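Local atomic coordinates of 3-deoxy-d-manno-octulosonic-acid transferase (Acinetobacter baumannii, PDB entry 4BFC), a protein that probably transfers Kdo from CMP-Kdo to the lipid A precursor during lipopolysaccharide assembly, this C-terminal domain being the part that binds the CMP-Kdo donor. Residues V170-A182 / E203-R215. Numbering follows the deposited sequence.
Sequences VDEFIDENAVLIA and EQLVAQAHKVLQR
The amide of Q208 reaches from helix 199-214 to the backbone just past helix 167-175: NE2 donates to E176 O at 2.8 Å, with an N-H...O angle of 160°. The acceptor lies nearly in the amide plane, and the other end of the same amide, OE1, accepts from K211 NZ at 3.0 Å; together the two bonds probably hold its rotation. V212 carries the apolar contact between the helices. Its CG1, anti to the backbone N (chi1 177°), sits over the centre of the F173 ring in a CH-pi contact, 3.6 Å from the centroid, while CG2 meets E176 CG at 3.4 Å. L213 comes to the edge of that ring, CG in its plane and CD2 3.8 Å from F173 CZ. The E176 carboxylate, steeply turned against the R215 guanidinium, comes to its edge in a long salt bridge, OE1 to NH2 3.7 Å. Further on, A178 CB rests on the backbone of Q208 and A209, and L205 CD2 presses on L180 CD1. N177, with positive phi, is the C' residue of a Schellman motif (A178 N to F173 O, 2.8 Å, and N177 N to I174 O) that turns the chain into strand 180-181, outermost in this chain's parallel sheet. The last helix thus packs on a helix-to-strand turn of a Rossmann-like domain, the kind forming the donor-binding half of GT-B glycosyltransferases.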
loop_
_atom_site.group_PDB
_atom_site.type_symbol
_atom_site.label_atom_id
_atom_site.label_comp_id
_atom_site.label_asym_id
_atom_site.label_seq_id
_atom_site.Cartn_x
_atom_site.Cartn_y
_atom_site.Cartn_z
ATOM N N VAL A 170 -0.560 -20.645 1.205
ATOM C CA VAL A 170 -1.546 -21.152 0.204
ATOM C C VAL A 170 -1.123 -22.576 -0.226
ATOM O O VAL A 170 -1.944 -23.485 -0.188
ATOM C CB VAL A 170 -1.699 -20.223 -0.998
ATOM C CG1 VAL A 170 -2.599 -20.809 -2.089
ATOM C CG2 VAL A 170 -2.380 -18.954 -0.530
ATOM N N ASP A 171 0.162 -22.791 -0.542
ATOM C CA ASP A 171 0.627 -24.188 -0.847
ATOM C C ASP A 171 0.378 -25.197 0.270
ATOM O O ASP A 171 0.015 -26.338 -0.020
ATOM C CB ASP A 171 2.083 -24.219 -1.277
ATOM C CG ASP A 171 2.308 -23.600 -2.627
ATOM O OD1 ASP A 171 1.344 -23.421 -3.393
ATOM O OD2 ASP A 171 3.469 -23.284 -2.919
ATOM N N GLU A 172 0.516 -24.818 1.527
ATOM C CA GLU A 172 0.191 -25.758 2.618
ATOM C C GLU A 172 -1.287 -26.208 2.503
ATOM O O GLU A 172 -1.638 -27.373 2.749
ATOM C CB GLU A 172 0.359 -25.093 3.970
ATOM C CG GLU A 172 1.787 -24.971 4.476
ATOM C CD GLU A 172 1.932 -24.025 5.662
ATOM O OE1 GLU A 172 0.915 -23.530 6.215
ATOM O OE2 GLU A 172 3.080 -23.747 6.041
ATOM N N PHE A 173 -2.155 -25.268 2.117
ATOM C CA PHE A 173 -3.563 -25.564 1.958
ATOM C C PHE A 173 -3.900 -26.310 0.637
ATOM O O PHE A 173 -4.776 -27.181 0.637
ATOM C CB PHE A 173 -4.404 -24.299 2.185
ATOM C CG PHE A 173 -4.532 -23.914 3.656
ATOM C CD1 PHE A 173 -5.555 -24.379 4.449
ATOM C CD2 PHE A 173 -3.624 -23.026 4.224
ATOM C CE1 PHE A 173 -5.674 -24.031 5.786
ATOM C CE2 PHE A 173 -3.707 -22.673 5.571
ATOM C CZ PHE A 173 -4.750 -23.161 6.358
ATOM N N ILE A 174 -3.178 -26.046 -0.448
ATOM C CA ILE A 174 -3.392 -26.779 -1.690
ATOM C C ILE A 174 -2.966 -28.236 -1.468
ATOM O O ILE A 174 -3.659 -29.160 -1.936
ATOM C CB ILE A 174 -2.579 -26.178 -2.869
ATOM C CG1 ILE A 174 -3.062 -24.756 -3.248
ATOM C CG2 ILE A 174 -2.608 -27.073 -4.118
ATOM C CD1 ILE A 174 -2.108 -24.129 -4.261
ATOM N N ASP A 175 -1.869 -28.446 -0.729
ATOM C CA ASP A 175 -1.348 -29.812 -0.492
ATOM C C ASP A 175 -2.316 -30.677 0.287
ATOM O O ASP A 175 -2.274 -31.893 0.144
ATOM C CB ASP A 175 -0.034 -29.816 0.281
ATOM C CG ASP A 175 1.104 -29.204 -0.488
ATOM O OD1 ASP A 175 1.034 -29.092 -1.731
ATOM O OD2 ASP A 175 2.089 -28.829 0.180
ATOM N N GLU A 176 -3.148 -30.078 1.135
ATOM C CA GLU A 176 -4.165 -30.840 1.883
ATOM C C GLU A 176 -5.608 -30.747 1.316
ATOM O O GLU A 176 -6.563 -31.067 2.057
ATOM C CB GLU A 176 -4.172 -30.406 3.334
ATOM C CG GLU A 176 -2.829 -30.568 4.029
ATOM C CD GLU A 176 -2.388 -32.000 4.098
ATOM O OE1 GLU A 176 -3.194 -32.842 4.556
ATOM O OE2 GLU A 176 -1.232 -32.277 3.697
ATOM N N ASN A 177 -5.741 -30.288 0.063
ATOM C CA ASN A 177 -7.040 -30.061 -0.630
ATOM C C ASN A 177 -7.969 -29.199 0.213
ATOM O O ASN A 177 -9.122 -29.518 0.460
ATOM C CB ASN A 177 -7.681 -31.429 -1.016
ATOM C CG ASN A 177 -6.814 -32.189 -2.005
ATOM O OD1 ASN A 177 -6.503 -31.686 -3.090
ATOM N ND2 ASN A 177 -6.374 -33.366 -1.621
ATOM N N ALA A 178 -7.420 -28.070 0.663
ATOM C CA ALA A 178 -8.067 -27.312 1.697
ATOM C C ALA A 178 -8.457 -25.896 1.217
ATOM O O ALA A 178 -9.163 -25.208 1.947
ATOM C CB ALA A 178 -7.183 -27.248 2.921
ATOM N N VAL A 179 -8.089 -25.573 -0.025
ATOM C CA VAL A 179 -8.322 -24.266 -0.669
ATOM C C VAL A 179 -8.511 -24.502 -2.171
ATOM O O VAL A 179 -7.893 -25.420 -2.774
ATOM C CB VAL A 179 -7.148 -23.292 -0.435
ATOM C CG1 VAL A 179 -5.897 -23.692 -1.219
ATOM C CG2 VAL A 179 -7.578 -21.852 -0.814
ATOM N N LEU A 180 -9.392 -23.739 -2.773
ATOM C CA LEU A 180 -9.696 -23.874 -4.172
ATOM C C LEU A 180 -9.007 -22.822 -5.014
ATOM O O LEU A 180 -9.072 -21.597 -4.766
ATOM C CB LEU A 180 -11.226 -23.870 -4.418
ATOM C CG LEU A 180 -11.897 -25.002 -3.584
ATOM C CD1 LEU A 180 -13.363 -24.682 -3.364
ATOM C CD2 LEU A 180 -11.787 -26.313 -4.303
ATOM N N ILE A 181 -8.298 -23.276 -6.033
ATOM C CA ILE A 181 -7.653 -22.354 -6.936
ATOM C C ILE A 181 -8.412 -22.126 -8.263
ATOM O O ILE A 181 -8.705 -23.069 -9.057
ATOM C CB ILE A 181 -6.178 -22.808 -7.214
ATOM C CG1 ILE A 181 -5.494 -23.136 -5.891
ATOM C CG2 ILE A 181 -5.472 -21.773 -8.055
ATOM C CD1 ILE A 181 -5.126 -21.907 -5.049
ATOM N N ALA A 182 -8.828 -20.889 -8.473
ATOM C CA ALA A 182 -9.422 -20.457 -9.741
ATOM C C ALA A 182 -8.462 -19.902 -10.769
ATOM O O ALA A 182 -7.681 -18.997 -10.501
ATOM C CB ALA A 182 -10.572 -19.473 -9.544
ATOM N N GLU A 203 -18.275 -29.502 3.201
ATOM C CA GLU A 203 -17.986 -30.018 4.547
ATOM C C GLU A 203 -16.586 -30.645 4.617
ATOM O O GLU A 203 -15.844 -30.382 5.565
ATOM C CB GLU A 203 -19.050 -31.024 4.987
ATOM C CG GLU A 203 -18.861 -31.608 6.389
ATOM C CD GLU A 203 -19.752 -32.837 6.644
ATOM O OE1 GLU A 203 -20.196 -33.496 5.664
ATOM O OE2 GLU A 203 -19.995 -33.157 7.829
ATOM N N GLN A 204 -16.227 -31.463 3.626
ATOM C CA GLN A 204 -14.868 -32.045 3.537
ATOM C C GLN A 204 -13.761 -30.982 3.338
ATOM O O GLN A 204 -12.679 -31.092 3.932
ATOM C CB GLN A 204 -14.810 -33.153 2.465
ATOM C CG GLN A 204 -13.438 -33.402 1.818
ATOM C CD GLN A 204 -12.500 -34.301 2.633
ATOM O OE1 GLN A 204 -12.773 -34.635 3.801
ATOM N NE2 GLN A 204 -11.369 -34.692 2.014
ATOM N N LEU A 205 -14.037 -29.938 2.549
ATOM C CA LEU A 205 -13.040 -28.851 2.371
ATOM C C LEU A 205 -12.737 -28.130 3.710
ATOM O O LEU A 205 -11.554 -27.884 4.064
ATOM C CB LEU A 205 -13.532 -27.832 1.330
ATOM C CG LEU A 205 -12.649 -26.771 0.708
ATOM C CD1 LEU A 205 -11.511 -27.343 -0.107
ATOM C CD2 LEU A 205 -13.604 -25.968 -0.155
ATOM N N VAL A 206 -13.808 -27.783 4.438
ATOM C CA VAL A 206 -13.695 -27.086 5.728
ATOM C C VAL A 206 -12.950 -27.987 6.727
ATOM O O VAL A 206 -12.115 -27.516 7.500
ATOM C CB VAL A 206 -15.079 -26.594 6.230
ATOM C CG1 VAL A 206 -15.050 -26.008 7.641
ATOM C CG2 VAL A 206 -15.642 -25.531 5.281
ATOM N N ALA A 207 -13.230 -29.293 6.675
ATOM C CA ALA A 207 -12.484 -30.290 7.465
ATOM C C ALA A 207 -10.965 -30.314 7.183
ATOM O O ALA A 207 -10.167 -30.286 8.118
ATOM C CB ALA A 207 -13.118 -31.685 7.316
ATOM N N GLN A 208 -10.572 -30.333 5.910
ATOM C CA GLN A 208 -9.182 -30.359 5.537
ATOM C C GLN A 208 -8.497 -29.063 5.947
ATOM O O GLN A 208 -7.317 -29.076 6.332
ATOM C CB GLN A 208 -9.009 -30.535 4.032
ATOM C CG GLN A 208 -9.331 -31.907 3.478
ATOM C CD GLN A 208 -8.548 -32.981 4.196
ATOM O OE1 GLN A 208 -9.125 -33.781 4.914
ATOM N NE2 GLN A 208 -7.215 -32.968 4.054
ATOM N N ALA A 209 -9.212 -27.929 5.816
ATOM C CA ALA A 209 -8.683 -26.632 6.267
ATOM C C ALA A 209 -8.369 -26.629 7.754
ATOM O O ALA A 209 -7.257 -26.236 8.173
ATOM C CB ALA A 209 -9.695 -25.511 5.956
ATOM N N HIS A 210 -9.345 -27.064 8.546
ATOM C CA HIS A 210 -9.133 -27.257 9.986
ATOM C C HIS A 210 -8.000 -28.164 10.398
ATOM O O HIS A 210 -7.377 -27.920 11.437
ATOM C CB HIS A 210 -10.439 -27.553 10.731
ATOM C CG HIS A 210 -11.049 -26.313 11.319
ATOM N ND1 HIS A 210 -11.029 -26.049 12.644
ATOM C CD2 HIS A 210 -11.616 -25.188 10.696
ATOM C CE1 HIS A 210 -11.599 -24.838 12.867
ATOM N NE2 HIS A 210 -11.954 -24.313 11.672
ATOM N N LYS A 211 -7.684 -29.172 9.588
ATOM C CA LYS A 211 -6.479 -29.985 9.795
ATOM C C LYS A 211 -5.195 -29.159 9.659
ATOM O O LYS A 211 -4.338 -29.162 10.550
ATOM C CB LYS A 211 -6.410 -31.154 8.806
ATOM C CG LYS A 211 -6.981 -32.482 9.303
ATOM C CD LYS A 211 -6.920 -33.525 8.192
ATOM C CE LYS A 211 -7.968 -34.618 8.378
ATOM N NZ LYS A 211 -8.092 -35.468 7.160
ATOM N N VAL A 212 -5.058 -28.456 8.536
ATOM C CA VAL A 212 -3.882 -27.645 8.291
ATOM C C VAL A 212 -3.784 -26.627 9.424
ATOM O O VAL A 212 -2.696 -26.381 9.932
ATOM C CB VAL A 212 -3.949 -26.910 6.939
ATOM C CG1 VAL A 212 -2.740 -25.994 6.730
ATOM C CG2 VAL A 212 -4.071 -27.901 5.790
ATOM N N LEU A 213 -4.921 -26.046 9.824
ATOM C CA LEU A 213 -4.906 -24.950 10.796
ATOM C C LEU A 213 -4.444 -25.382 12.159
ATOM O O LEU A 213 -3.805 -24.600 12.875
ATOM C CB LEU A 213 -6.268 -24.227 10.885
ATOM C CG LEU A 213 -6.604 -23.265 9.743
ATOM C CD1 LEU A 213 -8.106 -22.961 9.810
ATOM C CD2 LEU A 213 -5.778 -21.990 9.784
ATOM N N GLN A 214 -4.737 -26.629 12.514
ATOM C CA GLN A 214 -4.405 -27.120 13.850
ATOM C C GLN A 214 -2.913 -27.374 14.047
ATOM O O GLN A 214 -2.322 -26.884 15.023
ATOM C CB GLN A 214 -5.249 -28.331 14.217
ATOM C CG GLN A 214 -6.567 -27.910 14.836
ATOM C CD GLN A 214 -7.253 -29.032 15.590
ATOM O OE1 GLN A 214 -6.972 -30.215 15.373
ATOM N NE2 GLN A 214 -8.161 -28.664 16.486
ATOM N N ARG A 215 -2.306 -28.112 13.121
ATOM C CA ARG A 215 -0.878 -28.437 13.210
ATOM C C ARG A 215 0.005 -27.180 13.244
ATOM O O ARG A 215 -0.301 -26.163 12.602
ATOM C CB ARG A 215 -0.456 -29.347 12.057
ATOM C CG ARG A 215 -0.553 -28.671 10.702
ATOM C CD ARG A 215 -0.017 -29.515 9.555
ATOM N NE ARG A 215 -0.848 -30.686 9.287
ATOM C CZ ARG A 215 -1.095 -31.158 8.066
ATOM N NH1 ARG A 215 -0.599 -30.542 6.999
ATOM N NH2 ARG A 215 -1.852 -32.233 7.908
#